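PDB 1S29: La protein from Trypanosoma brucei, which probably binds RNA, including mRNA, in the nucleus, partly through this N-terminal La motif, a winged-helix domain that mediates RNA binding. Local coordinates for residues Val45-Leu50 with Glu65-Ile70. Residues are numbered along the deposited sequence; the frame is centred on the assembly and turned at random.
Sequences VSLETL and EVVEAI
Leu47 carries every apolar contact within 4.5 Å between Val45-Leu50 and Glu65-Ile70, dividing its two methyls among three side chains of helix 63-70. Leu47 CD1 meets Val67 CG2 at 3.3 Å, tighter than normal van der Waals packing, and the two side chains cross at about a right angle. The other methyl, Leu47 CD2, lies 3.6 Å from Ile70 CD1 and, more loosely, 4.2 Å from Val66 CG1; Leu47 runs past both in the opposite direction. CG of Leu47 is anti to its carbonyl carbon (chi1 -61°), and chi2 of -171° sets CD1 anti to CA, pointing it at Val67, while CD2 turns aside to Ile70 and Val66. Val66 presents the methyl anti to its backbone N, whereas Val67 uses the one beside N. Within the winged-helix fold of the La motif, this joins the start of helix 47-50, directly after strand 45-46, to helix 63-70. Leu47 and Ile70 also both touch Val85 of strand 84-87, which extends the apolar cluster to the sheet. Ser46 occupies the N-cap position: Ser46 OG accepts from Thr49 N at 3.3 Å, with a bent N-H...O angle of 137°, capping the helix that bears Leu47.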
loop_
_atom_site.group_PDB
_atom_site.type_symbol
_atom_site.label_atom_id
_atom_site.label_comp_id
_atom_site.label_asym_id
_atom_site.label_seq_id
_atom_site.Cartn_x
_atom_site.Cartn_y
_atom_site.Cartn_z
ATOM N N VAL A 45 -2.604 3.994 -6.694
ATOM C CA VAL A 45 -3.393 2.769 -6.550
ATOM C C VAL A 45 -4.259 2.953 -5.303
ATOM O O VAL A 45 -3.753 3.343 -4.255
ATOM C CB VAL A 45 -2.482 1.537 -6.342
ATOM C CG1 VAL A 45 -3.341 0.304 -6.085
ATOM C CG2 VAL A 45 -1.602 1.317 -7.573
ATOM N N SER A 46 -5.560 2.687 -5.411
ATOM C CA SER A 46 -6.448 2.871 -4.265
ATOM C C SER A 46 -6.129 1.914 -3.126
ATOM O O SER A 46 -5.769 0.760 -3.354
ATOM C CB SER A 46 -7.913 2.707 -4.678
ATOM O OG SER A 46 -8.241 1.349 -4.970
ATOM N N LEU A 47 -6.259 2.409 -1.898
ATOM C CA LEU A 47 -5.986 1.580 -0.738
ATOM C C LEU A 47 -7.023 0.455 -0.664
ATOM O O LEU A 47 -6.740 -0.608 -0.115
ATOM C CB LEU A 47 -5.982 2.426 0.547
ATOM C CG LEU A 47 -4.934 3.547 0.643
ATOM C CD1 LEU A 47 -4.938 4.127 2.053
ATOM C CD2 LEU A 47 -3.556 3.010 0.309
ATOM N N GLU A 48 -8.217 0.663 -1.222
ATOM C CA GLU A 48 -9.189 -0.422 -1.179
ATOM C C GLU A 48 -8.691 -1.589 -2.029
ATOM O O GLU A 48 -9.020 -2.739 -1.759
ATOM C CB GLU A 48 -10.589 0.028 -1.637
ATOM C CG GLU A 48 -10.683 0.615 -3.028
ATOM C CD GLU A 48 -12.122 0.943 -3.417
ATOM O OE1 GLU A 48 -12.902 1.368 -2.536
ATOM O OE2 GLU A 48 -12.473 0.784 -4.603
ATOM N N THR A 49 -7.894 -1.294 -3.054
ATOM C CA THR A 49 -7.355 -2.354 -3.888
ATOM C C THR A 49 -6.328 -3.112 -3.068
ATOM O O THR A 49 -6.257 -4.341 -3.133
ATOM C CB THR A 49 -6.658 -1.809 -5.136
ATOM O OG1 THR A 49 -7.635 -1.213 -5.991
ATOM C CG2 THR A 49 -5.965 -2.941 -5.890
ATOM N N LEU A 50 -5.529 -2.375 -2.303
ATOM C CA LEU A 50 -4.506 -3.009 -1.477
ATOM C C LEU A 50 -5.123 -3.960 -0.454
ATOM O O LEU A 50 -4.543 -4.993 -0.123
ATOM C CB LEU A 50 -3.656 -1.951 -0.776
ATOM C CG LEU A 50 -2.821 -1.079 -1.718
ATOM C CD1 LEU A 50 -1.778 -0.334 -0.901
ATOM C CD2 LEU A 50 -2.145 -1.930 -2.779
ATOM N N GLU A 65 -6.578 2.116 8.680
ATOM C CA GLU A 65 -5.430 1.554 9.377
ATOM C C GLU A 65 -4.269 1.460 8.386
ATOM O O GLU A 65 -3.103 1.615 8.752
ATOM C CB GLU A 65 -5.768 0.171 9.944
ATOM C CG GLU A 65 -6.887 0.188 10.981
ATOM C CD GLU A 65 -7.075 -1.152 11.674
ATOM O OE1 GLU A 65 -7.038 -2.187 10.980
ATOM O OE2 GLU A 65 -7.273 -1.165 12.908
ATOM N N VAL A 66 -4.594 1.223 7.119
ATOM C CA VAL A 66 -3.563 1.134 6.099
ATOM C C VAL A 66 -2.901 2.500 5.932
ATOM O O VAL A 66 -1.703 2.583 5.709
ATOM C CB VAL A 66 -4.145 0.661 4.745
ATOM C CG1 VAL A 66 -3.048 0.599 3.694
ATOM C CG2 VAL A 66 -4.774 -0.710 4.911
ATOM N N VAL A 67 -3.679 3.571 6.065
ATOM C CA VAL A 67 -3.123 4.917 5.937
ATOM C C VAL A 67 -2.078 5.159 7.030
ATOM O O VAL A 67 -0.981 5.662 6.759
ATOM C CB VAL A 67 -4.228 6.005 6.054
ATOM C CG1 VAL A 67 -3.601 7.386 6.119
ATOM C CG2 VAL A 67 -5.163 5.926 4.869
ATOM N N GLU A 68 -2.411 4.789 8.264
ATOM C CA GLU A 68 -1.492 4.979 9.384
ATOM C C GLU A 68 -0.238 4.125 9.232
ATOM O O GLU A 68 0.872 4.555 9.558
ATOM C CB GLU A 68 -2.194 4.635 10.699
ATOM C CG GLU A 68 -3.436 5.461 10.938
ATOM C CD GLU A 68 -3.167 6.948 10.820
ATOM O OE1 GLU A 68 -3.893 7.619 10.055
ATOM O OE2 GLU A 68 -2.232 7.443 11.489
ATOM N N ALA A 69 -0.419 2.911 8.734
ATOM C CA ALA A 69 0.701 2.008 8.539
ATOM C C ALA A 69 1.652 2.504 7.455
ATOM O O ALA A 69 2.869 2.371 7.573
ATOM C CB ALA A 69 0.183 0.619 8.172
ATOM N N ILE A 70 1.088 3.080 6.400
ATOM C CA ILE A 70 1.876 3.557 5.273
ATOM C C ILE A 70 2.585 4.894 5.448
ATOM O O ILE A 70 3.713 5.051 4.996
ATOM C CB ILE A 70 1.002 3.768 4.023
ATOM C CG1 ILE A 70 0.337 2.453 3.610
ATOM C CG2 ILE A 70 1.833 4.336 2.882
ATOM C CD1 ILE A 70 -0.721 2.614 2.540
#